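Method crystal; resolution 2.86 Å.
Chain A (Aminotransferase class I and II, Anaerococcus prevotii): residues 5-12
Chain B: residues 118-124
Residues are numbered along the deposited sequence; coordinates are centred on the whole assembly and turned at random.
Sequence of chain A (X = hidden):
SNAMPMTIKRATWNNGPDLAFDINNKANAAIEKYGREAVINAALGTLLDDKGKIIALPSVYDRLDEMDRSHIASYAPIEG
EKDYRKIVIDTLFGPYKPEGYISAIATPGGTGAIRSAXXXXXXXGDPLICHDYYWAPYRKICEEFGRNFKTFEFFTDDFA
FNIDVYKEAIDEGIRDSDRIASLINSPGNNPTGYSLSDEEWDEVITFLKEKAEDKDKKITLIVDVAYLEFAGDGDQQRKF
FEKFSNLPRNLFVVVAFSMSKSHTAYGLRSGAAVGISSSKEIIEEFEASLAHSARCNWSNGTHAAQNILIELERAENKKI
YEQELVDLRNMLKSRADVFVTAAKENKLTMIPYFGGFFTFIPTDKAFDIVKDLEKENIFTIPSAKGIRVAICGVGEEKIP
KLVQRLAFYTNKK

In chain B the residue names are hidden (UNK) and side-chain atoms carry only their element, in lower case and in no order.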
ATOM      1  N   PRO A   5     -22.542  15.853   0.181  1.00 91.67           N
ATOM      2  CA  PRO A   5     -21.401  15.113   0.706  1.00 85.54           C
ATOM      3  C   PRO A   5     -20.069  15.845   0.516  1.00 81.14           C
ATOM      4  O   PRO A   5     -19.894  16.571  -0.464  1.00 81.17           O
ATOM      5  CB  PRO A   5     -21.421  13.825  -0.116  1.00 84.30           C
ATOM      6  CG  PRO A   5     -22.045  14.206  -1.414  1.00 86.96           C
ATOM      7  CD  PRO A   5     -22.930  15.394  -1.166  1.00 91.88           C
HETATM    8  N   MSE A   6     -19.142  15.647   1.451  1.00 77.27           N
HETATM    9  CA  MSE A   6     -17.796  16.207   1.336  1.00 73.75           C
HETATM   10  C   MSE A   6     -16.962  15.441   0.309  1.00 70.21           C
HETATM   11  O   MSE A   6     -16.106  16.019  -0.368  1.00 68.86           O
HETATM   12  CB  MSE A   6     -17.080  16.205   2.692  1.00 73.01           C
HETATM   13  CG  MSE A   6     -17.208  17.491   3.499  1.00 75.74           C
HETATM   14 SE   MSE A   6     -16.611  19.122   2.599  1.00 75.66          SE
HETATM   15  CE  MSE A   6     -14.809  18.589   2.063  1.00 71.16           C
ATOM     16  N   THR A   7     -17.219  14.140   0.210  1.00 68.53           N
ATOM     17  CA  THR A   7     -16.515  13.265  -0.720  1.00 65.89           C
ATOM     18  C   THR A   7     -17.100  13.401  -2.123  1.00 66.62           C
ATOM     19  O   THR A   7     -18.260  13.777  -2.280  1.00 69.11           O
ATOM     20  CB  THR A   7     -16.614  11.790  -0.284  1.00 65.17           C
ATOM     21  OG1 THR A   7     -17.979  11.473   0.004  1.00 67.43           O
ATOM     22  CG2 THR A   7     -15.776  11.532   0.950  1.00 63.94           C
ATOM     23  N   ILE A   8     -16.287  13.101  -3.135  1.00 64.99           N
ATOM     24  CA  ILE A   8     -16.723  13.144  -4.534  1.00 66.23           C
ATOM     25  C   ILE A   8     -17.637  11.956  -4.871  1.00 67.89           C
ATOM     26  O   ILE A   8     -17.659  10.963  -4.142  1.00 66.98           O
ATOM     27  CB  ILE A   8     -15.523  13.224  -5.510  1.00 64.97           C
ATOM     28  CG1 ILE A   8     -14.647  11.976  -5.416  1.00 63.70           C
ATOM     29  CG2 ILE A   8     -14.692  14.469  -5.233  1.00 63.59           C
ATOM     30  CD1 ILE A   8     -13.698  11.795  -6.579  1.00 64.01           C
ATOM     31  N   LYS A   9     -18.390  12.071  -5.966  1.00 70.59           N
ATOM     32  CA  LYS A   9     -19.324  11.018  -6.413  1.00 73.22           C
ATOM     33  C   LYS A   9     -18.716   9.605  -6.428  1.00 71.92           C
ATOM     34  O   LYS A   9     -19.354   8.642  -6.000  1.00 72.80           O
ATOM     35  CB  LYS A   9     -19.899  11.353  -7.799  1.00 76.85           C
ATOM     36  CG  LYS A   9     -20.917  12.483  -7.826  1.00 79.87           C
ATOM     37  CD  LYS A   9     -22.283  12.018  -7.340  1.00 83.26           C
ATOM     38  CE  LYS A   9     -23.303  13.150  -7.350  1.00 87.12           C
ATOM     39  NZ  LYS A   9     -24.641  12.700  -6.864  1.00 90.89           N
ATOM     40  N   ARG A  10     -17.487   9.500  -6.930  1.00 70.19           N
ATOM     41  CA  ARG A  10     -16.754   8.234  -7.000  1.00 69.78           C
ATOM     42  C   ARG A  10     -16.333   7.725  -5.628  1.00 67.51           C
ATOM     43  O   ARG A  10     -16.261   6.516  -5.397  1.00 67.92           O
ATOM     44  CB  ARG A  10     -15.503   8.396  -7.868  1.00 69.29           C
ATOM     45  CG  ARG A  10     -15.771   8.440  -9.358  1.00 72.21           C
ATOM     46  CD  ARG A  10     -15.769   7.041  -9.954  1.00 74.65           C
ATOM     47  NE  ARG A  10     -15.841   7.094 -11.411  1.00 78.00           N
ATOM     48  CZ  ARG A  10     -14.792   7.261 -12.213  1.00 78.41           C
ATOM     49  NH1 ARG A  10     -13.569   7.388 -11.711  1.00 75.76           N
ATOM     50  NH2 ARG A  10     -14.970   7.296 -13.525  1.00 81.98           N
ATOM     51  N   ALA A  11     -16.044   8.660  -4.728  1.00 65.53           N
ATOM     52  CA  ALA A  11     -15.540   8.332  -3.400  1.00 63.74           C
ATOM     53  C   ALA A  11     -16.646   8.187  -2.347  1.00 64.08           C
ATOM     54  O   ALA A  11     -16.368   7.836  -1.202  1.00 63.08           O
ATOM     55  CB  ALA A  11     -14.509   9.365  -2.967  1.00 62.27           C
ATOM     56  N   THR A  12     -17.896   8.445  -2.734  1.00 66.02           N
ATOM     57  CA  THR A  12     -19.028   8.291  -1.819  1.00 67.03           C
ATOM     58  C   THR A  12     -19.598   6.872  -1.910  1.00 68.29           C
ATOM     59  O   THR A  12     -19.913   6.384  -2.998  1.00 70.13           O
ATOM     60  CB  THR A  12     -20.131   9.340  -2.076  1.00 69.46           C
ATOM     61  OG1 THR A  12     -19.538  10.614  -2.366  1.00 68.42           O
ATOM     62  CG2 THR A  12     -21.030   9.477  -0.854  1.00 70.81           C
TER
ATOM     63  N   UNK B 118      -6.321  13.285  -1.441  1.00 36.11           N
ATOM     64  CA  UNK B 118      -6.345  13.895  -2.765  1.00 36.05           C
ATOM     65  C   UNK B 118      -7.326  13.173  -3.677  1.00 37.57           C
ATOM     66  O   UNK B 118      -7.971  13.793  -4.526  1.00 38.77           O
ATOM     67  c   UNK B 118      -4.014  14.815  -2.533  1.00 34.56           C
ATOM     68  c   UNK B 118      -2.558  14.787  -2.931  1.00 34.53           C
ATOM     69  c   UNK B 118      -4.990  14.480  -4.826  1.00 35.52           C
ATOM     70  c   UNK B 118      -4.933  13.943  -3.395  1.00 35.45           C
ATOM     71  N   UNK B 119      -7.453  11.866  -3.488  1.00 38.13           N
ATOM     72  CA  UNK B 119      -8.387  11.089  -4.285  1.00 38.69           C
ATOM     73  C   UNK B 119      -9.834  11.380  -3.908  1.00 39.31           C
ATOM     74  O   UNK B 119     -10.666  11.641  -4.781  1.00 39.75           O
ATOM     75  c   UNK B 119      -9.893   7.869  -4.469  1.00 40.82           C
ATOM     76  c   UNK B 119      -9.662   8.048  -7.229  1.00 40.75           C
ATOM     77  c   UNK B 119      -8.866   8.832  -6.412  1.00 40.42           C
ATOM     78  c   UNK B 119     -10.692   7.081  -5.285  1.00 40.88           C
ATOM     79  c   UNK B 119     -10.576   7.173  -6.665  1.00 41.38           C
ATOM     80  c   UNK B 119      -8.108   9.599  -4.144  1.00 38.91           C
ATOM     81  c   UNK B 119      -8.967   8.747  -5.022  1.00 40.09           C
ATOM     82  N   UNK B 120     -10.125  11.353  -2.609  1.00 38.78           N
ATOM     83  CA  UNK B 120     -11.507  11.414  -2.138  1.00 38.92           C
ATOM     84  C   UNK B 120     -12.137  12.803  -2.097  1.00 39.14           C
ATOM     85  O   UNK B 120     -13.354  12.932  -2.269  1.00 39.72           O
ATOM     86  c   UNK B 120     -11.646  10.728  -0.784  1.00 38.44           C
ATOM     87  o   UNK B 120     -11.410   9.340  -0.922  1.00 39.79           O
ATOM     88  N   UNK B 121     -11.315  13.833  -1.893  1.00 37.80           N
ATOM     89  CA  UNK B 121     -11.832  15.183  -1.658  1.00 37.92           C
ATOM     90  C   UNK B 121     -11.563  16.183  -2.785  1.00 39.18           C
ATOM     91  O   UNK B 121     -11.818  17.384  -2.652  1.00 38.83           O
ATOM     92  c   UNK B 121     -11.705  12.931   2.311  1.00 35.34           C
ATOM     93  c   UNK B 121     -13.803  14.091   2.152  1.00 36.43           C
ATOM     94  c   UNK B 121     -11.382  15.682  -0.284  1.00 36.14           C
ATOM     95  o   UNK B 121     -13.551  12.254   3.665  1.00 36.09           O
ATOM     96  c   UNK B 121     -13.018  13.090   2.709  1.00 36.11           C
ATOM     97  c   UNK B 121     -11.180  13.776   1.346  1.00 35.35           C
ATOM     98  c   UNK B 121     -13.266  14.927   1.194  1.00 36.05           C
ATOM     99  c   UNK B 121     -11.944  14.795   0.787  1.00 35.69           C
ATOM    100  N   UNK B 122     -11.073  15.654  -3.901  1.00 40.67           N
ATOM    101  CA  UNK B 122     -10.863  16.423  -5.113  1.00 42.20           C
ATOM    102  C   UNK B 122     -11.323  15.620  -6.310  1.00 43.21           C
ATOM    103  O   UNK B 122     -11.051  14.425  -6.404  1.00 43.22           O
ATOM    104  c   UNK B 122      -8.752  17.848  -4.447  1.00 41.82           C
ATOM    105  c   UNK B 122      -9.217  19.215  -4.927  1.00 42.45           C
ATOM    106  c   UNK B 122      -7.240  17.706  -4.559  1.00 41.17           C
ATOM    107  c   UNK B 122      -9.387  16.749  -5.284  1.00 42.11           C
ATOM    108  N   UNK B 123     -12.018  16.278  -7.225  1.00 45.28           N
ATOM    109  CA  UNK B 123     -12.420  15.637  -8.466  1.00 47.15           C
ATOM    110  C   UNK B 123     -11.371  15.958  -9.529  1.00 48.52           C
ATOM    111  O   UNK B 123     -10.312  16.492  -9.202  1.00 48.18           O
ATOM    112  o   UNK B 123     -15.590  14.566  -8.629  1.00 49.46           O
ATOM    113  o   UNK B 123     -14.444  14.478 -10.509  1.00 49.96           O
ATOM    114  c   UNK B 123     -13.813  16.101  -8.879  1.00 48.13           C
ATOM    115  c   UNK B 123     -14.675  14.966  -9.377  1.00 49.17           C
ATOM    116  N   UNK B 124     -11.657  15.647 -10.790  1.00 50.64           N
ATOM    117  CA  UNK B 124     -10.645  15.755 -11.839  1.00 51.31           C
ATOM    118  C   UNK B 124     -10.126  17.175 -12.079  1.00 51.02           C
ATOM    119  O   UNK B 124      -8.955  17.455 -11.829  1.00 51.37           O
ATOM    120  c   UNK B 124     -10.540  12.891 -14.247  1.00 58.61           C
ATOM    121  c   UNK B 124     -11.150  13.585 -13.042  1.00 55.67           C
ATOM    122  o   UNK B 124     -10.142  11.714 -14.095  1.00 60.33           O
ATOM    123  c   UNK B 124     -11.110  15.098 -13.134  1.00 53.34           C
ATOM    124  o   UNK B 124     -10.454  13.502 -15.341  1.00 60.31           O
TER

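Position 118 of chain B lies in a helix that begins earlier in the chain and carries four side-chain carbons, forked at the first, with one arm two carbons long. A fork at CB with unequal arms identifies Ile118(B); its side chain stays out of reach of the chain A stretch.

At position 119 a single carbon leads to a six-membered ring of carbons with no heteroatom, which makes it Phe119(B). The ring makes no close contact with the chain A stretch, but the backbone does: CD1 of Ile8(A) lies 3.5 Å from O of Phe119(B).

Position 120 has one carbon followed by one oxygen, the short unbranched side chain of Ser120(B). Its OG sits 3.7 Å from CB of Ala11(A) and is hydrogen-bonded to a residue adjoining the stretches. The carbonyl accepts a hydrogen bond from chain A: N of Ile8(A) to O of Ser120(B), 3.1 Å, with an N-H...O angle of 161°.

Position 121, the first to leave helical phi/psi, bears one carbon and a six-carbon ring tipped by an oxygen, hence Tyr121(B). O of Met6(A) approaches the ring edge, 3.4 Å from CD1 of Tyr121(B), while CB of Met6(A) is 3.9 Å from CE1 of Tyr121(B). CG2 of Thr7(A) packs obliquely against the same ring, 3.4 Å from CE1 of Tyr121(B).

Position 122 has four carbons, forked at the second, and is Leu122(B). Its CA-to-CB bond points away from the chain A stretch, so the contact falls to the backbone, with C of Leu122(B) 3.7 Å from CG2 of Ile8(A).

Position 123 has two carbons, the second carrying two oxygens: a short carboxylate, Asp123(B). OD2 of Asp123(B) reaches to 3.4 Å from CB of Ile8(A), whereas OD1 of Asp123(B) accepts a hydrogen bond from N of position 124 at 3.0 Å.

Position 124 has three carbons, the third carrying two oxygens: Glu124(B). It does not contact the chain A stretch, and its carboxylate is hydrogen-bonded elsewhere in the structure.

The contact centres on Ile8(A), whose side chain meets backbone atoms of residues 119 and 122 and the Asp123(B) carboxylate while its amide is held by O of Ser120(B). That same oxygen receives a CA-H...O contact from Thr7(A), 3.5 Å from CA to O of Ser120(B), so one carbonyl engages two successive residues. Within chain A, OG1 of Thr12(A) donates to O of Ile8(A) at 2.6 Å, tying the bend together. The Tyr121(B) ring extends the packing to Met6(A) and Thr7(A).

Chain B, residues 118-124: IFSYLDE
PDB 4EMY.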